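Local structure of hypothetical protein (Bacteroides uniformis ATCC 8492, 4QRL) at residues V94-S98 with Y99-R103; G7-A10 with G11-L15. The protein is of unknown function but has a lipocalin-like beta-barrel fold, which in relatives often serves to bind small hydrophobic molecules. One frame throughout, in Å; residues are numbered along the deposited sequence. Where two conformers were deposited one is given.

Contact 1 of 2, residues V94-S98 with Y99-R103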
loop_
_atom_site.group_PDB
_atom_site.type_symbol
_atom_site.label_atom_id
_atom_site.label_comp_id
_atom_site.label_asym_id
_atom_site.label_seq_id
_atom_site.Cartn_x
_atom_site.Cartn_y
_atom_site.Cartn_z
ATOM N N VAL A 94 -7.084 0.431 9.523
ATOM C CA VAL A 94 -8.047 0.586 8.449
ATOM C C VAL A 94 -9.075 1.603 8.946
ATOM O O VAL A 94 -9.978 1.288 9.750
ATOM C CB VAL A 94 -8.684 -0.746 7.980
ATOM C CG1 VAL A 94 -9.705 -0.504 6.863
ATOM C CG2 VAL A 94 -7.609 -1.719 7.514
ATOM N N GLU A 95 -8.898 2.838 8.504
ATOM C CA GLU A 95 -9.775 3.946 8.898
ATOM C C GLU A 95 -11.067 3.895 8.129
ATOM O O GLU A 95 -12.119 4.337 8.613
ATOM C CB GLU A 95 -9.062 5.289 8.673
ATOM C CG GLU A 95 -7.919 5.526 9.655
ATOM C CD GLU A 95 -7.459 6.964 9.760
ATOM O OE1 GLU A 95 -7.718 7.758 8.831
ATOM O OE2 GLU A 95 -6.812 7.289 10.776
ATOM N N ASP A 96 -10.994 3.380 6.894
ATOM C CA ASP A 96 -12.176 3.267 6.052
ATOM C C ASP A 96 -12.021 2.169 5.066
ATOM O O ASP A 96 -10.949 2.020 4.466
ATOM C CB ASP A 96 -12.468 4.576 5.279
ATOM C CG ASP A 96 -13.678 4.466 4.365
ATOM O OD1 ASP A 96 -14.812 4.412 4.885
ATOM O OD2 ASP A 96 -13.487 4.388 3.134
ATOM N N LEU A 97 -13.091 1.383 4.908
ATOM C CA LEU A 97 -13.156 0.367 3.885
ATOM C C LEU A 97 -14.582 0.216 3.403
ATOM O O LEU A 97 -15.482 -0.074 4.184
ATOM C CB LEU A 97 -12.576 -0.996 4.305
ATOM C CG LEU A 97 -12.802 -2.180 3.329
ATOM C CD1 LEU A 97 -12.032 -2.000 2.020
ATOM C CD2 LEU A 97 -12.453 -3.519 3.990
ATOM N N SER A 98 -14.761 0.384 2.097
ATOM C CA SER A 98 -16.014 0.108 1.392
ATOM C C SER A 98 -15.581 -0.526 0.087
ATOM O O SER A 98 -14.380 -0.577 -0.183
ATOM C CB SER A 98 -16.843 1.384 1.201
ATOM O OG SER A 98 -16.264 2.266 0.251
ATOM N N TYR A 99 -16.504 -0.951 -0.735
ATOM C CA TYR A 99 -16.160 -1.529 -2.039
ATOM C C TYR A 99 -15.355 -0.556 -2.940
ATOM O O TYR A 99 -14.603 -1.011 -3.793
ATOM C CB TYR A 99 -17.448 -1.935 -2.772
ATOM C CG TYR A 99 -17.188 -2.839 -3.950
ATOM C CD1 TYR A 99 -16.676 -4.123 -3.770
ATOM C CD2 TYR A 99 -17.459 -2.418 -5.250
ATOM C CE1 TYR A 99 -16.438 -4.965 -4.854
ATOM C CE2 TYR A 99 -17.247 -3.263 -6.343
ATOM C CZ TYR A 99 -16.707 -4.525 -6.141
ATOM O OH TYR A 99 -16.492 -5.364 -7.206
ATOM N N SER A 100 -15.525 0.771 -2.781
ATOM C CA SER A 100 -14.822 1.702 -3.668
ATOM C C SER A 100 -13.753 2.559 -2.973
ATOM O O SER A 100 -12.946 3.179 -3.660
ATOM C CB SER A 100 -15.844 2.601 -4.360
ATOM O OG SER A 100 -16.590 3.285 -3.373
ATOM N N SER A 101 -13.714 2.572 -1.624
ATOM C CA SER A 101 -12.809 3.430 -0.872
ATOM C C SER A 101 -12.006 2.662 0.194
ATOM O O SER A 101 -12.553 1.817 0.888
ATOM C CB SER A 101 -13.600 4.543 -0.195
ATOM O OG SER A 101 -12.782 5.259 0.715
ATOM N N LEU A 102 -10.733 2.995 0.335
ATOM C CA LEU A 102 -9.834 2.395 1.324
ATOM C C LEU A 102 -8.933 3.491 1.909
ATOM O O LEU A 102 -8.346 4.265 1.159
ATOM C CB LEU A 102 -8.991 1.235 0.747
ATOM C CG LEU A 102 -7.929 0.590 1.688
ATOM C CD1 LEU A 102 -8.579 -0.106 2.913
ATOM C CD2 LEU A 102 -7.077 -0.408 0.953
ATOM N N ARG A 103 -8.861 3.562 3.240
ATOM C CA ARG A 103 -8.049 4.545 3.936
ATOM C C ARG A 103 -7.239 3.821 5.006
ATOM O O ARG A 103 -7.816 3.214 5.936
ATOM C CB ARG A 103 -8.952 5.649 4.526
ATOM C CG ARG A 103 -8.231 6.886 5.024
ATOM C CD ARG A 103 -9.223 7.754 5.770
ATOM N NE ARG A 103 -8.624 8.989 6.251
ATOM C CZ ARG A 103 -8.665 10.146 5.597
ATOM N NH1 ARG A 103 -9.275 10.231 4.421
ATOM N NH2 ARG A 103 -8.091 11.224 6.110
HETATM O O HOH W 1 -8.172 10.681 9.137
#
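Tyr99 follows Ser98 into the tight turn of a beta hairpin and its side chain sets off away from the preceding strand, while Ser98 OG stays inside the turn. With chi1 at 71°, Ser98 OG lies between its own backbone N and carbonyl carbon, where it accepts from Ser101 N at 3.2 Å and more weakly from Ser100 N. Ser101 O closes the turn, receiving Ser98 N at 2.9 Å in the carbonyl plane. Ser101 OG donates to Asp96 OD2 at 2.7 Å, meeting the carboxylate oxygen nearly end-on. Leu102 turns to the face of Leu97, opposite that of Asp96 and Arg103, and its CD1 touches both Leu97 CD1 (4.0 Å) and Val94 CG1 (4.1 Å), the two contacts lying about at right angles. At Arg103 the pairing breaks step: Arg103 O takes Glu95 N at 2.8 Å and, weakly, Asp96 N, a classic beta bulge. The extended arginine chain runs past Glu95, and Arg103 NE donates to Glu95 OE1 at 3.0 Å in a salt bridge with carboxylate and guanidinium almost coplanar; a water links the same OE1 to NH2. Strand 101-106 lies between strands 89-97 and 109-115 in the barrel: Leu102 packs on Phe113 and Trp13, Arg103 reaches Lys110 and Ile112, and Tyr99 meets Lys115 in a cation-pi contact.

Contact 2 of 2, residues G7-A10 with G11-L15; sequences GDLA and GKWQL
Trp13 reaches back along the chain to the peptide carbonyl of Leu9, and a single straight bond ties the loop to the strand that follows it: Trp13 NE1 donates to Leu9 O at 2.8 Å with an N-H...O angle of 178°. The acceptor lies in the plane of the indole, whereas the donor sits well out of the carbonyl plane of Leu9. Trp13 CG is anti to the carbonyl carbon and beside the backbone N (chi1 -67°), which aims the side chain toward the loop; the turn about CB-CG (chi2 99°) then presents the nitrogen-bearing edge to the passing main chain. Farther along that edge Trp13 CZ2 lies 3.3 Å from Asp8 O, an edge contact and not a hydrogen bond, so two successive carbonyls border the indole. The side chain of Leu9 starts away from the strand, but with CG anti to its backbone N it bends back and places Leu9 CD1 4.3 Å from Trp13 NE1, beside that edge and off the ring plane. Asp8 and Leu9 have helical backbone angles and Ala10 is extended. At the backbone angles of Gly11, a CB would be jammed against Ala10 O, which by itself calls for glycine where the chain turns into the strand. Gly11, Lys12 and Trp13 match the Gly-X-Trp signature at the start of the first lipocalin strand. Around this corner, strand 11-19 runs between strands 25-36 and 109-115 of the closed barrel. The Trp13 ring meets Phe35 at a steep angle and packs on Phe113 and Lys115, whose NZ also bonds Asp8 O; Leu9 touches Phe35 on strand 25-36 and Tyr58 and Leu60 on strand 51-61.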
loop_
_atom_site.group_PDB
_atom_site.type_symbol
_atom_site.label_atom_id
_atom_site.label_comp_id
_atom_site.label_asym_id
_atom_site.label_seq_id
_atom_site.Cartn_x
_atom_site.Cartn_y
_atom_site.Cartn_z
ATOM N N GLY A 7 -14.536 -10.075 -0.070
ATOM C CA GLY A 7 -15.237 -8.892 0.432
ATOM C C GLY A 7 -14.855 -7.600 -0.274
ATOM O O GLY A 7 -14.578 -7.604 -1.483
ATOM N N ASP A 8 -14.882 -6.474 0.463
ATOM C CA ASP A 8 -14.548 -5.151 -0.113
ATOM C C ASP A 8 -13.058 -4.981 -0.403
ATOM O O ASP A 8 -12.708 -4.215 -1.297
ATOM C CB ASP A 8 -14.979 -4.023 0.837
ATOM C CG ASP A 8 -16.475 -3.765 0.878
ATOM O OD1 ASP A 8 -17.193 -4.285 0.002
ATOM O OD2 ASP A 8 -16.916 -3.050 1.782
ATOM N N LEU A 9 -12.198 -5.581 0.410
ATOM C CA LEU A 9 -10.753 -5.402 0.296
ATOM C C LEU A 9 -10.186 -6.025 -0.978
ATOM O O LEU A 9 -9.227 -5.486 -1.531
ATOM C CB LEU A 9 -10.010 -5.958 1.533
ATOM C CG LEU A 9 -8.514 -5.599 1.629
ATOM C CD1 LEU A 9 -8.287 -4.079 1.736
ATOM C CD2 LEU A 9 -7.839 -6.344 2.780
ATOM N N ALA A 10 -10.769 -7.153 -1.429
ATOM C CA ALA A 10 -10.312 -7.906 -2.594
ATOM C C ALA A 10 -10.256 -7.077 -3.869
ATOM O O ALA A 10 -11.204 -6.365 -4.199
ATOM C CB ALA A 10 -11.193 -9.123 -2.810
ATOM N N GLY A 11 -9.140 -7.195 -4.575
ATOM C CA GLY A 11 -8.916 -6.501 -5.840
ATOM C C GLY A 11 -7.792 -5.492 -5.832
ATOM O O GLY A 11 -6.953 -5.477 -4.927
ATOM N N LYS A 12 -7.831 -4.570 -6.821
ATOM C CA LYS A 12 -6.792 -3.584 -7.051
ATOM C C LYS A 12 -7.256 -2.219 -6.621
ATOM O O LYS A 12 -8.417 -1.857 -6.820
ATOM C CB LYS A 12 -6.375 -3.594 -8.534
ATOM C CG LYS A 12 -5.133 -2.730 -8.809
ATOM C CD LYS A 12 -4.739 -2.814 -10.289
ATOM C CE LYS A 12 -3.576 -3.732 -10.528
ATOM N NZ LYS A 12 -3.918 -5.155 -10.296
ATOM N N TRP A 13 -6.326 -1.476 -6.064
ATOM C CA TRP A 13 -6.558 -0.179 -5.476
ATOM C C TRP A 13 -5.539 0.830 -5.929
ATOM O O TRP A 13 -4.329 0.585 -5.801
ATOM C CB TRP A 13 -6.454 -0.329 -3.944
ATOM C CG TRP A 13 -7.530 -1.148 -3.321
ATOM C CD1 TRP A 13 -7.458 -2.457 -2.946
ATOM C CD2 TRP A 13 -8.787 -0.658 -2.843
ATOM N NE1 TRP A 13 -8.655 -2.852 -2.377
ATOM C CE2 TRP A 13 -9.492 -1.760 -2.302
ATOM C CE3 TRP A 13 -9.420 0.597 -2.884
ATOM C CZ2 TRP A 13 -10.759 -1.619 -1.729
ATOM C CZ3 TRP A 13 -10.734 0.704 -2.426
ATOM C CH2 TRP A 13 -11.390 -0.393 -1.862
ATOM N N GLN A 14 -6.009 1.962 -6.440
ATOM C CA GLN A 14 -5.077 3.032 -6.828
ATOM C C GLN A 14 -4.818 3.905 -5.627
ATOM O O GLN A 14 -5.765 4.449 -5.074
ATOM C CB GLN A 14 -5.655 3.888 -7.966
ATOM C CG GLN A 14 -4.713 5.067 -8.317
ATOM C CD GLN A 14 -5.246 5.993 -9.367
ATOM O OE1 GLN A 14 -6.445 6.220 -9.470
ATOM N NE2 GLN A 14 -4.343 6.592 -10.141
ATOM N N LEU A 15 -3.538 4.072 -5.242
ATOM C CA LEU A 15 -3.197 4.969 -4.133
ATOM C C LEU A 15 -3.228 6.382 -4.720
ATOM O O LEU A 15 -2.396 6.739 -5.558
ATOM C CB LEU A 15 -1.831 4.611 -3.505
ATOM C CG LEU A 15 -1.593 5.045 -2.026
ATOM C CD1 LEU A 15 -0.383 4.307 -1.428
ATOM C CD2 LEU A 15 -1.356 6.547 -1.906
#

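Both contacts are local and mostly at the surface, on the same side of the barrel with centres about 9 Å apart, yet among the residues that touch, one in each is buried: Leu102 in contact 1 and Trp13 in contact 2. They join different elements of one barrel sheet: contact 1 pairs two neighbouring strands through a turn, contact 2 ties the loop 7-10 to the strand it leads into, through a side chain. Contact 1 is rich in polar bonds, with a salt bridge, while contact 2 relies on one indole bond. They touch directly: Ser98 O lies 3.4 Å from Trp13 CH2, and the Asp8 side chain packs at Ser98 and Tyr99. Lys115 is a neighbour of both.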